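Local coordinates for putative uncharacterized protein (Caulobacter crescentus, PDB 4KWY) that probably acts as an LptE-type lipoprotein in assembling lipopolysaccharide at the outer membrane, at residues A65-L70 and T97-D102; Q53-G58 and L70-D75; G23-E28 and G114-A119. All blocks are in the same frame, centred on the assembly; numbering follows the deposited sequence.

Interaction 1. Residues A65-L70 and T97-D102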
loop_
_atom_site.group_PDB
_atom_site.type_symbol
_atom_site.label_atom_id
_atom_site.label_comp_id
_atom_site.label_asym_id
_atom_site.label_seq_id
_atom_site.Cartn_x
_atom_site.Cartn_y
_atom_site.Cartn_z
ATOM N N ALA A 65 -3.114 -28.227 2.593
ATOM C CA ALA A 65 -1.830 -28.416 1.906
ATOM C C ALA A 65 -1.508 -27.208 0.993
ATOM O O ALA A 65 -2.350 -26.765 0.193
ATOM C CB ALA A 65 -1.848 -29.699 1.088
ATOM N N ASN A 66 -0.271 -26.681 1.150
ATOM C CA ASN A 66 0.318 -25.567 0.416
ATOM C C ASN A 66 -0.520 -24.284 0.520
ATOM O O ASN A 66 -0.544 -23.532 -0.445
ATOM C CB ASN A 66 0.603 -25.939 -1.067
ATOM C CG ASN A 66 1.806 -26.853 -1.282
ATOM O OD1 ASN A 66 2.839 -26.763 -0.602
ATOM N ND2 ASN A 66 1.725 -27.719 -2.282
ATOM N N ARG A 67 -1.192 -24.024 1.684
ATOM C CA ARG A 67 -1.896 -22.754 1.922
ATOM C C ARG A 67 -0.999 -21.877 2.791
ATOM O O ARG A 67 -0.466 -22.339 3.798
ATOM C CB ARG A 67 -3.316 -22.878 2.527
ATOM C CG ARG A 67 -3.935 -21.468 2.808
ATOM C CD ARG A 67 -5.408 -21.415 3.184
ATOM N NE ARG A 67 -6.241 -21.936 2.099
ATOM C CZ ARG A 67 -7.376 -22.595 2.281
ATOM N NH1 ARG A 67 -7.863 -22.768 3.502
ATOM N NH2 ARG A 67 -8.037 -23.088 1.244
ATOM N N PHE A 68 -0.825 -20.624 2.405
ATOM C CA PHE A 68 0.055 -19.719 3.126
ATOM C C PHE A 68 -0.646 -18.450 3.509
ATOM O O PHE A 68 -1.564 -18.041 2.805
ATOM C CB PHE A 68 1.262 -19.380 2.243
ATOM C CG PHE A 68 2.283 -20.480 2.140
ATOM C CD1 PHE A 68 2.102 -21.545 1.258
ATOM C CD2 PHE A 68 3.425 -20.461 2.928
ATOM C CE1 PHE A 68 3.036 -22.582 1.192
ATOM C CE2 PHE A 68 4.344 -21.509 2.878
ATOM C CZ PHE A 68 4.155 -22.548 1.997
ATOM N N GLU A 69 -0.218 -17.822 4.630
ATOM C CA GLU A 69 -0.733 -16.524 5.061
ATOM C C GLU A 69 0.383 -15.513 4.969
ATOM O O GLU A 69 1.493 -15.751 5.425
ATOM C CB GLU A 69 -1.366 -16.515 6.450
ATOM C CG GLU A 69 -2.114 -15.206 6.710
ATOM C CD GLU A 69 -2.854 -15.071 8.027
ATOM O OE1 GLU A 69 -2.183 -14.870 9.066
ATOM O OE2 GLU A 69 -4.107 -15.092 8.011
ATOM N N LEU A 70 0.088 -14.396 4.337
ATOM C CA LEU A 70 1.025 -13.330 4.117
ATOM C C LEU A 70 0.484 -12.061 4.761
ATOM O O LEU A 70 -0.702 -11.752 4.645
ATOM C CB LEU A 70 1.158 -13.205 2.618
ATOM C CG LEU A 70 2.171 -12.249 2.080
ATOM C CD1 LEU A 70 3.516 -12.925 1.921
ATOM C CD2 LEU A 70 1.715 -11.821 0.750
ATOM N N THR A 97 -4.250 -14.892 2.084
ATOM C CA THR A 97 -3.862 -16.276 1.949
ATOM C C THR A 97 -3.670 -16.548 0.457
ATOM O O THR A 97 -4.225 -15.837 -0.391
ATOM C CB THR A 97 -4.840 -17.258 2.602
ATOM O OG1 THR A 97 -6.091 -17.202 1.940
ATOM C CG2 THR A 97 -4.973 -17.074 4.121
ATOM N N TYR A 98 -2.826 -17.531 0.140
ATOM C CA TYR A 98 -2.623 -18.009 -1.222
ATOM C C TYR A 98 -2.438 -19.469 -1.140
ATOM O O TYR A 98 -1.912 -19.988 -0.143
ATOM C CB TYR A 98 -1.490 -17.313 -2.004
ATOM C CG TYR A 98 -0.105 -17.424 -1.410
ATOM C CD1 TYR A 98 0.742 -18.476 -1.757
ATOM C CD2 TYR A 98 0.389 -16.438 -0.555
ATOM C CE1 TYR A 98 2.041 -18.556 -1.250
ATOM C CE2 TYR A 98 1.680 -16.520 -0.025
ATOM C CZ TYR A 98 2.508 -17.569 -0.390
ATOM O OH TYR A 98 3.765 -17.677 0.141
ATOM N N ASP A 99 -2.965 -20.148 -2.146
ATOM C CA ASP A 99 -2.868 -21.583 -2.195
ATOM C C ASP A 99 -1.775 -21.941 -3.188
ATOM O O ASP A 99 -1.984 -21.871 -4.397
ATOM C CB ASP A 99 -4.236 -22.213 -2.525
ATOM C CG ASP A 99 -5.131 -22.434 -1.310
ATOM O OD1 ASP A 99 -5.243 -21.520 -0.486
ATOM O OD2 ASP A 99 -5.744 -23.509 -1.214
ATOM N N SER A 100 -0.582 -22.262 -2.658
ATOM C CA SER A 100 0.619 -22.657 -3.412
ATOM C C SER A 100 0.428 -24.009 -4.163
ATOM O O SER A 100 -0.657 -24.606 -4.177
ATOM C CB SER A 100 1.829 -22.732 -2.476
ATOM O OG SER A 100 3.050 -22.482 -3.149
ATOM N N ALA A 101 1.499 -24.471 -4.794
ATOM C CA ALA A 101 1.518 -25.689 -5.587
ATOM C C ALA A 101 2.868 -26.407 -5.456
ATOM O O ALA A 101 3.865 -25.781 -5.074
ATOM C CB ALA A 101 1.249 -25.336 -7.045
ATOM N N ASP A 102 2.901 -27.720 -5.781
ATOM C CA ASP A 102 4.137 -28.507 -5.749
ATOM C C ASP A 102 5.114 -28.004 -6.837
ATOM O O ASP A 102 6.327 -27.989 -6.612
ATOM C CB ASP A 102 3.824 -30.002 -5.924
ATOM C CG ASP A 102 3.026 -30.650 -4.795
ATOM O OD1 ASP A 102 2.973 -30.063 -3.682
ATOM O OD2 ASP A 102 2.513 -31.777 -5.003
#
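Tyr98 O receives two donors from the facing strand: the amide N of Phe68 at 2.8 Å, and the CA-H of Arg67 in a longer C-H...O contact. Phe68 O takes Tyr98 N in return at 3.0 Å, which makes Phe68 and Tyr98 a hydrogen-bonded antiparallel pair between the non-hydrogen-bonded pairs Arg67-Asp99 and Glu69-Thr97. A bent hydrogen bond of 2.6 Å from Ser100 N to Asn66 O carries the pairing past the strand ends. On the face of Arg67 and Asp99, a salt bridge ties the side chains: Arg67 NE reaches Asp99 OD1 at 2.8 Å, almost straight (175° at the hydrogen), in the guanidinium plane and on the syn side of the carboxylate. The arginine chain bends at chi3, which places NE here, while NH2 adds a weak second bond to Asp99 OD2. A leucine in place of Arg67 would probably leave the Asp99 carboxylate without its charged mate and free to turn. On the other face, the ring planes of Phe68 and Tyr98 are near parallel (10°) but slid apart, so the rings barely overlap; what sits over the tyrosine face is Phe68 CB, 3.7 Å from the Tyr98 ring centroid. Helix 104-135 meets Tyr98 through Gln111. Asn66 ND2 hydrogen-bonds to Asp102 OD1 at 3.0 Å, the two side chains crossing at about a right angle, although Asp102 is poorly ordered. The 154° between strand directions and the alternating pair types identify antiparallel pairing; because residues 67-70 begin strand 67-80 and 97-99 finish strand 86-99, this is the open end of their beta hairpin.

Interaction 2. Residues Q53-G58 and L70-D75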
loop_
_atom_site.group_PDB
_atom_site.type_symbol
_atom_site.label_atom_id
_atom_site.label_comp_id
_atom_site.label_asym_id
_atom_site.label_seq_id
_atom_site.Cartn_x
_atom_site.Cartn_y
_atom_site.Cartn_z
ATOM N N GLN A 53 10.557 -7.707 5.645
ATOM C CA GLN A 53 10.915 -9.067 6.020
ATOM C C GLN A 53 9.640 -9.876 6.224
ATOM O O GLN A 53 9.545 -10.972 5.654
ATOM C CB GLN A 53 11.851 -9.118 7.236
ATOM C CG GLN A 53 13.320 -8.840 6.853
ATOM C CD GLN A 53 14.357 -9.390 7.824
ATOM O OE1 GLN A 53 14.208 -10.476 8.408
ATOM N NE2 GLN A 53 15.470 -8.680 7.967
ATOM N N ARG A 54 8.631 -9.305 6.940
ATOM C CA ARG A 54 7.316 -9.940 7.188
ATOM C C ARG A 54 6.547 -10.148 5.876
ATOM O O ARG A 54 5.881 -11.167 5.702
ATOM C CB ARG A 54 6.471 -9.113 8.182
ATOM C CG ARG A 54 5.101 -9.719 8.544
ATOM C CD ARG A 54 4.358 -8.900 9.567
ATOM N NE ARG A 54 5.075 -8.860 10.840
ATOM C CZ ARG A 54 4.989 -7.872 11.721
ATOM N NH1 ARG A 54 4.219 -6.822 11.478
ATOM N NH2 ARG A 54 5.681 -7.922 12.851
ATOM N N PHE A 55 6.673 -9.209 4.953
ATOM C CA PHE A 55 5.983 -9.288 3.679
ATOM C C PHE A 55 6.587 -10.348 2.719
ATOM O O PHE A 55 5.862 -10.887 1.876
ATOM C CB PHE A 55 5.978 -7.910 3.010
ATOM C CG PHE A 55 5.090 -7.816 1.792
ATOM C CD1 PHE A 55 3.710 -7.881 1.911
ATOM C CD2 PHE A 55 5.636 -7.652 0.525
ATOM C CE1 PHE A 55 2.892 -7.784 0.786
ATOM C CE2 PHE A 55 4.810 -7.554 -0.604
ATOM C CZ PHE A 55 3.445 -7.599 -0.458
ATOM N N ALA A 56 7.894 -10.625 2.823
ATOM C CA ALA A 56 8.552 -11.598 1.957
ATOM C C ALA A 56 8.268 -13.055 2.416
ATOM O O ALA A 56 8.421 -14.007 1.630
ATOM C CB ALA A 56 10.049 -11.331 1.946
ATOM N N ARG A 57 7.890 -13.208 3.702
ATOM C CA ARG A 57 7.577 -14.472 4.361
ATOM C C ARG A 57 6.107 -14.875 4.265
ATOM O O ARG A 57 5.253 -14.303 4.944
ATOM C CB ARG A 57 7.942 -14.401 5.859
ATOM C CG ARG A 57 9.414 -14.648 6.185
ATOM C CD ARG A 57 9.887 -16.068 5.881
ATOM N NE ARG A 57 9.045 -17.106 6.484
ATOM C CZ ARG A 57 9.149 -17.529 7.740
ATOM N NH1 ARG A 57 10.043 -16.991 8.561
ATOM N NH2 ARG A 57 8.352 -18.488 8.189
ATOM N N GLY A 58 5.837 -15.894 3.466
ATOM C CA GLY A 58 4.536 -16.543 3.418
ATOM C C GLY A 58 4.599 -17.610 4.495
ATOM O O GLY A 58 5.557 -18.394 4.517
ATOM N N LEU A 70 0.088 -14.396 4.337
ATOM C CA LEU A 70 1.025 -13.330 4.117
ATOM C C LEU A 70 0.484 -12.061 4.761
ATOM O O LEU A 70 -0.702 -11.752 4.645
ATOM C CB LEU A 70 1.158 -13.205 2.618
ATOM C CG LEU A 70 2.171 -12.249 2.080
ATOM C CD1 LEU A 70 3.516 -12.925 1.921
ATOM C CD2 LEU A 70 1.715 -11.821 0.750
ATOM N N ARG A 71 1.348 -11.361 5.489
ATOM C CA ARG A 71 0.959 -10.168 6.217
ATOM C C ARG A 71 1.705 -8.936 5.749
ATOM O O ARG A 71 2.925 -8.942 5.615
ATOM C CB ARG A 71 1.172 -10.371 7.712
ATOM C CG ARG A 71 0.486 -9.312 8.540
ATOM C CD ARG A 71 0.364 -9.759 9.959
ATOM N NE ARG A 71 0.185 -8.616 10.849
ATOM C CZ ARG A 71 0.863 -8.428 11.974
ATOM N NH1 ARG A 71 1.786 -9.303 12.354
ATOM N NH2 ARG A 71 0.623 -7.364 12.729
HETATM N N MSE A 72 0.943 -7.889 5.454
HETATM C CA MSE A 72 1.528 -6.623 5.071
HETATM C C MSE A 72 1.232 -5.622 6.183
HETATM O O MSE A 72 0.075 -5.250 6.402
HETATM C CB MSE A 72 1.046 -6.119 3.710
HETATM C CG MSE A 72 1.729 -4.792 3.348
HETATM SE SE MSE A 72 1.230 -4.140 1.654
HETATM C CE MSE A 72 2.948 -4.078 0.931
ATOM N N SER A 73 2.305 -5.181 6.861
ATOM C CA SER A 73 2.266 -4.199 7.938
ATOM C C SER A 73 2.917 -2.933 7.448
ATOM O O SER A 73 4.058 -2.969 6.969
ATOM C CB SER A 73 2.983 -4.737 9.163
ATOM O OG SER A 73 2.374 -5.947 9.563
ATOM N N VAL A 74 2.177 -1.815 7.500
ATOM C CA VAL A 74 2.677 -0.537 6.985
ATOM C C VAL A 74 2.428 0.582 7.963
ATOM O O VAL A 74 1.289 0.861 8.321
ATOM C CB VAL A 74 2.029 -0.140 5.613
ATOM C CG1 VAL A 74 2.893 0.877 4.865
ATOM C CG2 VAL A 74 1.690 -1.352 4.741
ATOM N N ASP A 75 3.483 1.284 8.308
ATOM C CA ASP A 75 3.409 2.536 9.053
ATOM C C ASP A 75 3.597 3.598 8.027
ATOM O O ASP A 75 4.497 3.458 7.205
ATOM C CB ASP A 75 4.469 2.625 10.167
ATOM C CG ASP A 75 4.084 1.849 11.404
ATOM O OD1 ASP A 75 3.124 2.261 12.090
ATOM O OD2 ASP A 75 4.745 0.843 11.692
HETATM O O HOH W 1 3.822 -12.476 6.138
#
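Arg54 and Arg71 run alongside each other in the same direction, with their guanidinium groups stacked: the planes are 6° apart and the centres 4.2 Å. The overlap is offset, since Arg71 NH1 stands over the rim of the Arg54 group and Arg54 NH1 over that of Arg71. Two like charges this close would repel, and the carboxylate of Asp93, salt-bridged through OD1 to Arg71 NE, probably eases the repulsion. Arg54 NH1 donates to Ser73 OG at 2.8 Å, with the acceptor in the guanidinium plane; Ser73 OG is also hydrogen-bonded with Asp93 OD1. The Arg54 chain bends at chi3 (-64°), which sets NE, and NH1 beyond it meets the serine, whereas the Arg71 chain is extended from CG to NE.

In the fold, helix 52-56 interrupts the pairing along one side of strand 67-80: strand 44-50 pairs with that strand before it, strand 59-60 pairs with the same strand after it, and the helix packs beside the strand where neither does.

On the inner side, the Phe55 ring presents one face to Met72, a selenomethionine. Met72 CE sits 3.9 Å from the ring centroid, 18° off the normal, a CH-pi contact, while SE is oblique at 4.8 Å from that centroid, a Met-aromatic contact. Met72 CB touches Phe55 CD1 at 3.7 Å, and Arg71 O lies at the ring's edge. Leu70 CD2 approaches the ring obliquely. The backbone between helix and strand is joined through one water, which donates to Arg54 O and Arg57 O and accepts from Arg71 N at 2.8 Å, probably standing in for the carbonyl of a neighbouring strand.

Interaction 3. Residues G23-E28 and G114-A119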
loop_
_atom_site.group_PDB
_atom_site.type_symbol
_atom_site.label_atom_id
_atom_site.label_comp_id
_atom_site.label_asym_id
_atom_site.label_seq_id
_atom_site.Cartn_x
_atom_site.Cartn_y
_atom_site.Cartn_z
ATOM N N GLY A 23 6.996 -2.064 -0.554
ATOM C CA GLY A 23 6.892 -0.631 -0.808
ATOM C C GLY A 23 6.742 -0.341 -2.284
ATOM O O GLY A 23 6.014 0.582 -2.662
ATOM N N TYR A 24 7.411 -1.153 -3.141
ATOM C CA TYR A 24 7.286 -1.015 -4.591
ATOM C C TYR A 24 5.855 -1.329 -5.015
ATOM O O TYR A 24 5.251 -0.526 -5.709
ATOM C CB TYR A 24 8.298 -1.913 -5.337
ATOM C CG TYR A 24 8.137 -1.918 -6.847
ATOM C CD1 TYR A 24 8.653 -0.883 -7.630
ATOM C CD2 TYR A 24 7.479 -2.963 -7.496
ATOM C CE1 TYR A 24 8.504 -0.882 -9.022
ATOM C CE2 TYR A 24 7.317 -2.969 -8.883
ATOM C CZ TYR A 24 7.840 -1.933 -9.645
ATOM O OH TYR A 24 7.684 -1.960 -11.015
ATOM N N LEU A 25 5.311 -2.480 -4.585
ATOM C CA LEU A 25 3.946 -2.904 -4.908
ATOM C C LEU A 25 2.905 -1.942 -4.323
ATOM O O LEU A 25 1.979 -1.554 -5.032
ATOM C CB LEU A 25 3.664 -4.341 -4.433
ATOM C CG LEU A 25 4.371 -5.507 -5.162
ATOM C CD1 LEU A 25 4.017 -6.835 -4.512
ATOM C CD2 LEU A 25 4.000 -5.576 -6.651
ATOM N N LEU A 26 3.063 -1.541 -3.048
ATOM C CA LEU A 26 2.125 -0.624 -2.399
ATOM C C LEU A 26 2.147 0.731 -3.075
ATOM O O LEU A 26 1.084 1.275 -3.320
ATOM C CB LEU A 26 2.381 -0.494 -0.874
ATOM C CG LEU A 26 1.400 0.400 -0.076
ATOM C CD1 LEU A 26 -0.038 0.050 -0.350
ATOM C CD2 LEU A 26 1.653 0.327 1.363
ATOM N N ARG A 27 3.335 1.268 -3.393
ATOM C CA ARG A 27 3.490 2.572 -4.063
ATOM C C ARG A 27 2.790 2.560 -5.430
ATOM O O ARG A 27 2.040 3.489 -5.740
ATOM C CB ARG A 27 4.981 2.918 -4.223
ATOM C CG ARG A 27 5.267 4.370 -4.632
ATOM C CD ARG A 27 6.574 4.566 -5.408
ATOM N NE ARG A 27 7.737 3.881 -4.823
ATOM C CZ ARG A 27 8.395 2.868 -5.397
ATOM N NH1 ARG A 27 8.021 2.411 -6.589
ATOM N NH2 ARG A 27 9.422 2.298 -4.776
ATOM N N GLU A 28 3.017 1.485 -6.217
ATOM C CA GLU A 28 2.431 1.241 -7.534
ATOM C C GLU A 28 0.913 1.230 -7.413
ATOM O O GLU A 28 0.247 1.907 -8.192
ATOM C CB GLU A 28 2.945 -0.102 -8.093
ATOM C CG GLU A 28 2.858 -0.252 -9.602
ATOM C CD GLU A 28 3.266 -1.608 -10.158
ATOM O OE1 GLU A 28 2.878 -2.646 -9.571
ATOM O OE2 GLU A 28 3.934 -1.627 -11.218
ATOM N N GLY A 114 -0.630 -13.145 -4.193
ATOM C CA GLY A 114 -0.949 -12.844 -2.797
ATOM C C GLY A 114 -0.370 -11.499 -2.376
ATOM O O GLY A 114 -1.052 -10.667 -1.763
ATOM N N GLN A 115 0.878 -11.252 -2.758
ATOM C CA GLN A 115 1.566 -9.991 -2.472
ATOM C C GLN A 115 0.874 -8.777 -3.137
ATOM O O GLN A 115 0.716 -7.723 -2.497
ATOM C CB GLN A 115 3.015 -10.104 -2.918
ATOM C CG GLN A 115 3.813 -10.981 -1.970
ATOM C CD GLN A 115 5.270 -11.009 -2.283
ATOM O OE1 GLN A 115 5.688 -11.033 -3.451
ATOM N NE2 GLN A 115 6.071 -11.051 -1.233
ATOM N N GLU A 116 0.409 -8.948 -4.383
ATOM C CA GLU A 116 -0.319 -7.929 -5.138
ATOM C C GLU A 116 -1.672 -7.627 -4.475
ATOM O O GLU A 116 -2.059 -6.463 -4.347
ATOM C CB GLU A 116 -0.512 -8.384 -6.594
ATOM C CG GLU A 116 0.648 -7.967 -7.488
ATOM C CD GLU A 116 1.103 -8.964 -8.542
ATOM O OE1 GLU A 116 0.250 -9.728 -9.059
ATOM O OE2 GLU A 116 2.316 -8.958 -8.869
ATOM N N ARG A 117 -2.369 -8.683 -4.012
ATOM C CA ARG A 117 -3.664 -8.579 -3.357
ATOM C C ARG A 117 -3.535 -7.886 -1.984
ATOM O O ARG A 117 -4.381 -7.055 -1.643
ATOM C CB ARG A 117 -4.299 -9.959 -3.245
ATOM C CG ARG A 117 -4.832 -10.446 -4.595
ATOM C CD ARG A 117 -5.725 -11.659 -4.425
ATOM N NE ARG A 117 -4.960 -12.878 -4.195
ATOM C CZ ARG A 117 -4.871 -13.500 -3.025
ATOM N NH1 ARG A 117 -5.520 -13.032 -1.965
ATOM N NH2 ARG A 117 -4.144 -14.598 -2.906
ATOM N N ALA A 118 -2.451 -8.177 -1.234
ATOM C CA ALA A 118 -2.167 -7.511 0.044
ATOM C C ALA A 118 -1.934 -6.028 -0.212
ATOM O O ALA A 118 -2.618 -5.192 0.383
ATOM C CB ALA A 118 -0.955 -8.149 0.714
ATOM N N ALA A 119 -1.056 -5.707 -1.192
ATOM C CA ALA A 119 -0.727 -4.321 -1.563
ATOM C C ALA A 119 -1.966 -3.541 -2.055
ATOM O O ALA A 119 -2.094 -2.360 -1.737
ATOM C CB ALA A 119 0.368 -4.291 -2.621
#
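Leu25 meets Gln115 and Glu116 through their aliphatic parts, and no ring or guanidinium stacks between the two helices. The flat amide of Gln115 is engaged elsewhere at both of its polar atoms: OE1 accepts from Arg21 NE, and NE2 donates to Phe55 O. The Glu116 carboxylate has a long, weak ion pair with Arg21. The nearest side-chain atoms facing Leu25 are carbons: its CD1 lies 3.8 Å from Gln115 CB, and its CD2 is 4.2 Å from Glu116 CG. A chi2 of 177° carries CD1 anti to CA, extending the branch toward segment 114-119, where the leucine and glutamine side chains cross at about a right angle. One turn further on, Ala119 CB abuts Leu25 CB at 3.8 Å. Leu26, beside it, brings CD1 to 3.5 Å from Ala119 O.

The close approach of the backbones, with Leu26 CA and Ala119 CA only 4.7 Å apart, is consistent with the small alanine. The segment axes come within 9.0 Å and cross at -51°, and no hydrogen bond joins the segments directly.

Leu26 continues along the longer helix to Ala122, Ala123 and Ile126, and also touches Met72 and Val74 of strand 67-80. Ala118 packs on Met72 and on Val96 of strand 86-99. Helices 21-34 and 104-135 thus meet one another and the sheet in the same apolar layer.

Strand 67-80 joins interactions 1 and 2, which share Leu70 and have centres about 15 Å apart; Phe68 CD2 also packs 3.4 Å from Gly58 O. Interaction 3 lies about 10 Å from interaction 2 and about 18 Å from interaction 1, centre to centre. Gln115 connects it to interaction 2 through a probable hydrogen bond from NE2 to Phe55 O (3.1 Å), and its CG touches Leu70 CD2 at 3.5 Å. Arg117 NH2 reaches Thr97 O at 2.8 Å, a probable hydrogen bond to interaction 1. Helix 104-135 is thus tied to strands 67-80 and 86-99 and to helix 52-56.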